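Local structure of putative DNA protection protein (Streptomyces coelicolor, 4CYB) at residues H64-R78 / L145-Q157. The protein binds iron, probably oxidises it, and is a putative DNA-protection protein of the Dps family that assembles as twelve subunits. Residues are numbered along the deposited sequence; the frame is centred on the assembly and turned at random.
Sequences HAGEQLELIDTVAER and LLVSEVLRTNELQ. With FE (Fe (III) ion), chain B.
Gln157 lies flat against the imidazole of His64 where helices 54-81 and 140-164 pack antiparallel in this ferritin-like four-helix bundle. Gln157 CB sits 3.6 Å from His64 ND1. Gln157 CG stands over the face of the His64 ring, 3.4 Å from its centroid, a CH-pi contact. Gln157 CD follows over His64 CG, the chain extended (chi2 -174°) and the amide and ring planes 4° apart. At the tip, Gln157 NE2 donates to Glu67 OE1 at 2.8 Å, on the anti lone pair, and less straight to His64 O at 3.3 Å. Glu67 OE2 also forms a salt bridge with Lys63. Gln157 OE1 accepts from Gln68 NE2 at 2.9 Å, from above its carbonyl plane, and also from His120. Leu71 fits as a knob among Glu149, Val150, Thr153 and Asn154. Toward the iron, packing is mixed: Leu145 CD1 meets Thr74 CG2 at 3.5 Å, and Thr74 OG1 bonds a water. Asp73 and Glu77 bind iron with His46 of a neighbouring subunit. A leucine in place of Gln157 would probably leave Glu67 OE1 and Gln68 NE2 without this mate. Two acceptors for NE2 and two donors for OE1 thus fix the rotation of this buried amide.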
loop_
_atom_site.group_PDB
_atom_site.type_symbol
_atom_site.label_atom_id
_atom_site.label_comp_id
_atom_site.label_asym_id
_atom_site.label_seq_id
_atom_site.Cartn_x
_atom_site.Cartn_y
_atom_site.Cartn_z
ATOM N N HIS J 64 15.654 -17.067 -3.454
ATOM C CA HIS J 64 15.788 -17.914 -4.659
ATOM C C HIS J 64 14.700 -18.962 -4.792
ATOM O O HIS J 64 14.181 -19.172 -5.921
ATOM C CB HIS J 64 17.185 -18.569 -4.761
ATOM C CG HIS J 64 18.269 -17.606 -4.977
ATOM N ND1 HIS J 64 19.546 -18.000 -5.273
ATOM C CD2 HIS J 64 18.263 -16.222 -5.033
ATOM C CE1 HIS J 64 20.308 -16.920 -5.433
ATOM N NE2 HIS J 64 19.525 -15.831 -5.329
ATOM N N ALA J 65 14.279 -19.560 -3.679
ATOM C CA ALA J 65 13.169 -20.536 -3.716
ATOM C C ALA J 65 11.902 -19.871 -4.257
ATOM O O ALA J 65 11.220 -20.452 -5.105
ATOM C CB ALA J 65 12.883 -21.080 -2.308
ATOM N N GLY J 66 11.554 -18.668 -3.768
ATOM C CA GLY J 66 10.343 -17.990 -4.245
ATOM C C GLY J 66 10.396 -17.735 -5.742
ATOM O O GLY J 66 9.424 -17.900 -6.434
ATOM N N GLU J 67 11.568 -17.379 -6.241
ATOM C CA GLU J 67 11.720 -17.165 -7.684
ATOM C C GLU J 67 11.592 -18.471 -8.471
ATOM O O GLU J 67 10.928 -18.480 -9.537
ATOM C CB GLU J 67 13.065 -16.464 -7.938
ATOM C CG GLU J 67 13.043 -14.977 -7.503
ATOM C CD GLU J 67 14.461 -14.357 -7.406
ATOM O OE1 GLU J 67 15.465 -15.043 -7.706
ATOM O OE2 GLU J 67 14.597 -13.185 -6.940
ATOM N N GLN J 68 12.153 -19.567 -7.935
ATOM C CA GLN J 68 12.040 -20.879 -8.603
ATOM C C GLN J 68 10.594 -21.355 -8.580
ATOM O O GLN J 68 10.094 -21.933 -9.548
ATOM C CB GLN J 68 12.917 -21.932 -7.931
ATOM C CG GLN J 68 14.440 -21.625 -8.096
ATOM C CD GLN J 68 14.980 -21.901 -9.518
ATOM O OE1 GLN J 68 14.369 -22.621 -10.304
ATOM N NE2 GLN J 68 16.156 -21.309 -9.842
ATOM N N LEU J 69 9.870 -21.088 -7.479
ATOM C CA LEU J 69 8.478 -21.537 -7.450
ATOM C C LEU J 69 7.650 -20.819 -8.519
ATOM O O LEU J 69 6.728 -21.419 -9.084
ATOM C CB LEU J 69 7.858 -21.197 -6.038
ATOM C CG LEU J 69 6.437 -21.763 -5.813
ATOM C CD1 LEU J 69 6.573 -23.282 -5.574
ATOM C CD2 LEU J 69 5.860 -21.029 -4.597
ATOM N N GLU J 70 7.903 -19.532 -8.751
ATOM C CA GLU J 70 7.187 -18.788 -9.772
ATOM C C GLU J 70 7.571 -19.344 -11.192
ATOM O O GLU J 70 6.702 -19.489 -12.059
ATOM C CB GLU J 70 7.414 -17.255 -9.675
ATOM C CG GLU J 70 6.925 -16.609 -10.998
ATOM C CD GLU J 70 6.829 -15.073 -11.102
ATOM O OE1 GLU J 70 7.638 -14.339 -10.481
ATOM O OE2 GLU J 70 5.923 -14.600 -11.851
ATOM N N LEU J 71 8.837 -19.670 -11.388
ATOM C CA LEU J 71 9.233 -20.364 -12.668
ATOM C C LEU J 71 8.477 -21.706 -12.875
ATOM O O LEU J 71 8.023 -22.001 -13.964
ATOM C CB LEU J 71 10.731 -20.636 -12.712
ATOM C CG LEU J 71 11.671 -19.439 -12.827
ATOM C CD1 LEU J 71 13.147 -19.942 -12.810
ATOM C CD2 LEU J 71 11.304 -18.603 -14.063
ATOM N N ILE J 72 8.345 -22.520 -11.830
ATOM C CA ILE J 72 7.617 -23.790 -11.913
ATOM C C ILE J 72 6.194 -23.519 -12.423
ATOM O O ILE J 72 5.719 -24.184 -13.346
ATOM C CB ILE J 72 7.562 -24.509 -10.527
ATOM C CG1 ILE J 72 8.954 -25.071 -10.197
ATOM C CG2 ILE J 72 6.442 -25.569 -10.432
ATOM C CD1 ILE J 72 9.175 -25.314 -8.735
ATOM N N ASP J 73 5.488 -22.579 -11.778
ATOM C CA ASP J 73 4.107 -22.280 -12.176
ATOM C C ASP J 73 4.025 -21.779 -13.615
ATOM O O ASP J 73 3.139 -22.221 -14.379
ATOM C CB ASP J 73 3.483 -21.281 -11.200
ATOM C CG ASP J 73 2.024 -21.013 -11.516
ATOM O OD1 ASP J 73 1.164 -21.857 -11.169
ATOM O OD2 ASP J 73 1.724 -19.927 -12.079
ATOM N N THR J 74 4.956 -20.930 -14.013
ATOM C CA THR J 74 4.901 -20.326 -15.342
ATOM C C THR J 74 5.198 -21.424 -16.414
ATOM O O THR J 74 4.553 -21.496 -17.471
ATOM C CB THR J 74 5.911 -19.184 -15.475
ATOM O OG1 THR J 74 5.602 -18.126 -14.522
ATOM C CG2 THR J 74 5.883 -18.595 -16.969
ATOM N N VAL J 75 6.172 -22.268 -16.128
ATOM C CA VAL J 75 6.492 -23.371 -17.067
ATOM C C VAL J 75 5.389 -24.414 -17.156
ATOM O O VAL J 75 5.059 -24.841 -18.263
ATOM C CB VAL J 75 7.856 -24.015 -16.664
ATOM C CG1 VAL J 75 8.208 -25.283 -17.477
ATOM C CG2 VAL J 75 8.949 -22.993 -16.866
ATOM N N ALA J 76 4.793 -24.807 -16.021
ATOM C CA ALA J 76 3.689 -25.741 -16.028
ATOM C C ALA J 76 2.532 -25.170 -16.823
ATOM O O ALA J 76 1.925 -25.878 -17.608
ATOM C CB ALA J 76 3.229 -26.053 -14.628
ATOM N N GLU J 77 2.176 -23.900 -16.571
ATOM C CA GLU J 77 1.110 -23.281 -17.338
ATOM C C GLU J 77 1.421 -23.224 -18.851
ATOM O O GLU J 77 0.510 -23.368 -19.659
ATOM C CB GLU J 77 0.794 -21.865 -16.778
ATOM C CG GLU J 77 -0.058 -22.063 -15.474
ATOM C CD GLU J 77 -0.550 -20.730 -14.872
ATOM O OE1 GLU J 77 -0.470 -19.673 -15.567
ATOM O OE2 GLU J 77 -1.095 -20.785 -13.738
ATOM N N ARG J 78 2.698 -23.066 -19.188
ATOM C CA ARG J 78 3.060 -23.121 -20.625
ATOM C C ARG J 78 2.783 -24.514 -21.234
ATOM O O ARG J 78 2.240 -24.618 -22.361
ATOM C CB ARG J 78 4.530 -22.782 -20.781
ATOM C CG ARG J 78 5.010 -22.791 -22.241
ATOM C CD ARG J 78 4.515 -21.543 -22.937
ATOM N NE ARG J 78 4.755 -21.518 -24.404
ATOM C CZ ARG J 78 4.163 -20.632 -25.200
ATOM N NH1 ARG J 78 3.344 -19.689 -24.662
ATOM N NH2 ARG J 78 4.369 -20.665 -26.529
ATOM N N LEU J 145 10.077 -17.708 -23.075
ATOM C CA LEU J 145 9.958 -18.157 -21.669
ATOM C C LEU J 145 11.279 -18.792 -21.208
ATOM O O LEU J 145 11.803 -18.470 -20.163
ATOM C CB LEU J 145 8.786 -19.111 -21.500
ATOM C CG LEU J 145 8.715 -19.959 -20.216
ATOM C CD1 LEU J 145 8.710 -19.025 -19.040
ATOM C CD2 LEU J 145 7.437 -20.785 -20.311
ATOM N N LEU J 146 11.864 -19.661 -22.021
ATOM C CA LEU J 146 13.080 -20.317 -21.575
ATOM C C LEU J 146 14.274 -19.387 -21.438
ATOM O O LEU J 146 15.063 -19.564 -20.537
ATOM C CB LEU J 146 13.446 -21.426 -22.587
ATOM C CG LEU J 146 12.532 -22.658 -22.511
ATOM C CD1 LEU J 146 12.771 -23.503 -23.763
ATOM C CD2 LEU J 146 12.824 -23.488 -21.245
ATOM N N VAL J 147 14.388 -18.424 -22.331
ATOM C CA VAL J 147 15.495 -17.496 -22.285
ATOM C C VAL J 147 15.249 -16.389 -21.257
ATOM O O VAL J 147 16.119 -16.145 -20.426
ATOM C CB VAL J 147 15.833 -16.892 -23.663
ATOM C CG1 VAL J 147 16.912 -15.813 -23.546
ATOM C CG2 VAL J 147 16.269 -18.023 -24.632
ATOM N N SER J 148 14.105 -15.707 -21.329
ATOM C CA SER J 148 14.005 -14.448 -20.577
ATOM C C SER J 148 13.736 -14.747 -19.120
ATOM O O SER J 148 14.081 -13.948 -18.225
ATOM C CB SER J 148 12.889 -13.526 -21.127
ATOM O OG SER J 148 11.668 -14.186 -20.883
ATOM N N GLU J 149 13.127 -15.885 -18.863
ATOM C CA GLU J 149 12.817 -16.263 -17.478
ATOM C C GLU J 149 13.706 -17.351 -16.882
ATOM O O GLU J 149 14.397 -17.084 -15.894
ATOM C CB GLU J 149 11.335 -16.621 -17.368
ATOM C CG GLU J 149 10.541 -15.413 -17.866
ATOM C CD GLU J 149 9.058 -15.521 -17.694
ATOM O OE1 GLU J 149 8.618 -15.946 -16.605
ATOM O OE2 GLU J 149 8.337 -15.164 -18.652
ATOM N N VAL J 150 13.662 -18.571 -17.453
ATOM C CA VAL J 150 14.377 -19.697 -16.873
ATOM C C VAL J 150 15.863 -19.427 -16.884
ATOM O O VAL J 150 16.527 -19.486 -15.857
ATOM C CB VAL J 150 14.038 -21.045 -17.533
ATOM C CG1 VAL J 150 14.776 -22.163 -16.780
ATOM C CG2 VAL J 150 12.525 -21.295 -17.462
ATOM N N LEU J 151 16.394 -19.143 -18.069
ATOM C CA LEU J 151 17.833 -18.937 -18.207
ATOM C C LEU J 151 18.332 -17.761 -17.407
ATOM O O LEU J 151 19.243 -17.907 -16.587
ATOM C CB LEU J 151 18.195 -18.765 -19.687
ATOM C CG LEU J 151 19.685 -18.860 -20.002
ATOM C CD1 LEU J 151 20.100 -20.333 -20.109
ATOM C CD2 LEU J 151 19.936 -18.191 -21.348
ATOM N N ARG J 152 17.741 -16.595 -17.625
ATOM C CA ARG J 152 18.225 -15.440 -16.932
ATOM C C ARG J 152 18.118 -15.539 -15.405
ATOM O O ARG J 152 19.016 -15.077 -14.671
ATOM C CB ARG J 152 17.541 -14.196 -17.444
ATOM C CG ARG J 152 18.164 -13.820 -18.825
ATOM C CD ARG J 152 17.639 -12.497 -19.320
ATOM N NE ARG J 152 17.974 -11.382 -18.420
ATOM C CZ ARG J 152 17.371 -10.189 -18.493
ATOM N NH1 ARG J 152 16.446 -9.974 -19.412
ATOM N NH2 ARG J 152 17.698 -9.201 -17.639
ATOM N N THR J 153 17.017 -16.107 -14.915
ATOM C CA THR J 153 16.920 -16.280 -13.458
ATOM C C THR J 153 17.952 -17.234 -12.895
ATOM O O THR J 153 18.559 -16.940 -11.868
ATOM C CB THR J 153 15.544 -16.821 -13.005
ATOM O OG1 THR J 153 14.576 -15.864 -13.393
ATOM C CG2 THR J 153 15.500 -16.995 -11.498
ATOM N N ASN J 154 18.144 -18.393 -13.531
ATOM C CA ASN J 154 19.177 -19.296 -13.047
ATOM C C ASN J 154 20.592 -18.728 -13.126
ATOM O O ASN J 154 21.397 -19.002 -12.219
ATOM C CB ASN J 154 19.092 -20.609 -13.777
ATOM C CG ASN J 154 17.993 -21.482 -13.216
ATOM O OD1 ASN J 154 18.160 -22.086 -12.121
ATOM N ND2 ASN J 154 16.885 -21.549 -13.913
ATOM N N GLU J 155 20.908 -18.023 -14.219
ATOM C CA GLU J 155 22.217 -17.323 -14.311
ATOM C C GLU J 155 22.469 -16.370 -13.144
ATOM O O GLU J 155 23.522 -16.453 -12.480
ATOM C CB GLU J 155 22.434 -16.639 -15.672
ATOM C CG GLU J 155 22.420 -17.645 -16.808
ATOM C CD GLU J 155 22.348 -16.978 -18.225
ATOM O OE1 GLU J 155 21.585 -15.965 -18.436
ATOM O OE2 GLU J 155 23.032 -17.485 -19.160
ATOM N N LEU J 156 21.497 -15.496 -12.860
ATOM C CA LEU J 156 21.664 -14.535 -11.796
ATOM C C LEU J 156 21.790 -15.232 -10.439
ATOM O O LEU J 156 22.621 -14.835 -9.588
ATOM C CB LEU J 156 20.473 -13.550 -11.816
ATOM C CG LEU J 156 20.639 -12.355 -10.828
ATOM C CD1 LEU J 156 21.706 -11.343 -11.269
ATOM C CD2 LEU J 156 19.287 -11.619 -10.670
ATOM N N GLN J 157 20.911 -16.211 -10.182
ATOM C CA GLN J 157 20.992 -16.936 -8.929
ATOM C C GLN J 157 22.351 -17.637 -8.681
ATOM O O GLN J 157 22.913 -17.587 -7.585
ATOM C CB GLN J 157 19.844 -17.961 -8.814
ATOM C CG GLN J 157 18.503 -17.254 -8.549
ATOM C CD GLN J 157 17.391 -18.248 -8.288
ATOM O OE1 GLN J 157 17.626 -19.446 -8.229
ATOM N NE2 GLN J 157 16.151 -17.745 -8.110
HETATM FE FE FE B . -0.694 -20.095 -11.631
HETATM O O HOH W 1 14.861 -23.257 -12.987
HETATM O O HOH W 2 7.966 -16.868 -14.347
HETATM O O HOH W 3 -0.100 -19.691 -9.370
HETATM O O HOH W 4 -2.552 -18.740 -11.284
HETATM O O HOH W 5 -0.145 -17.869 -12.270
#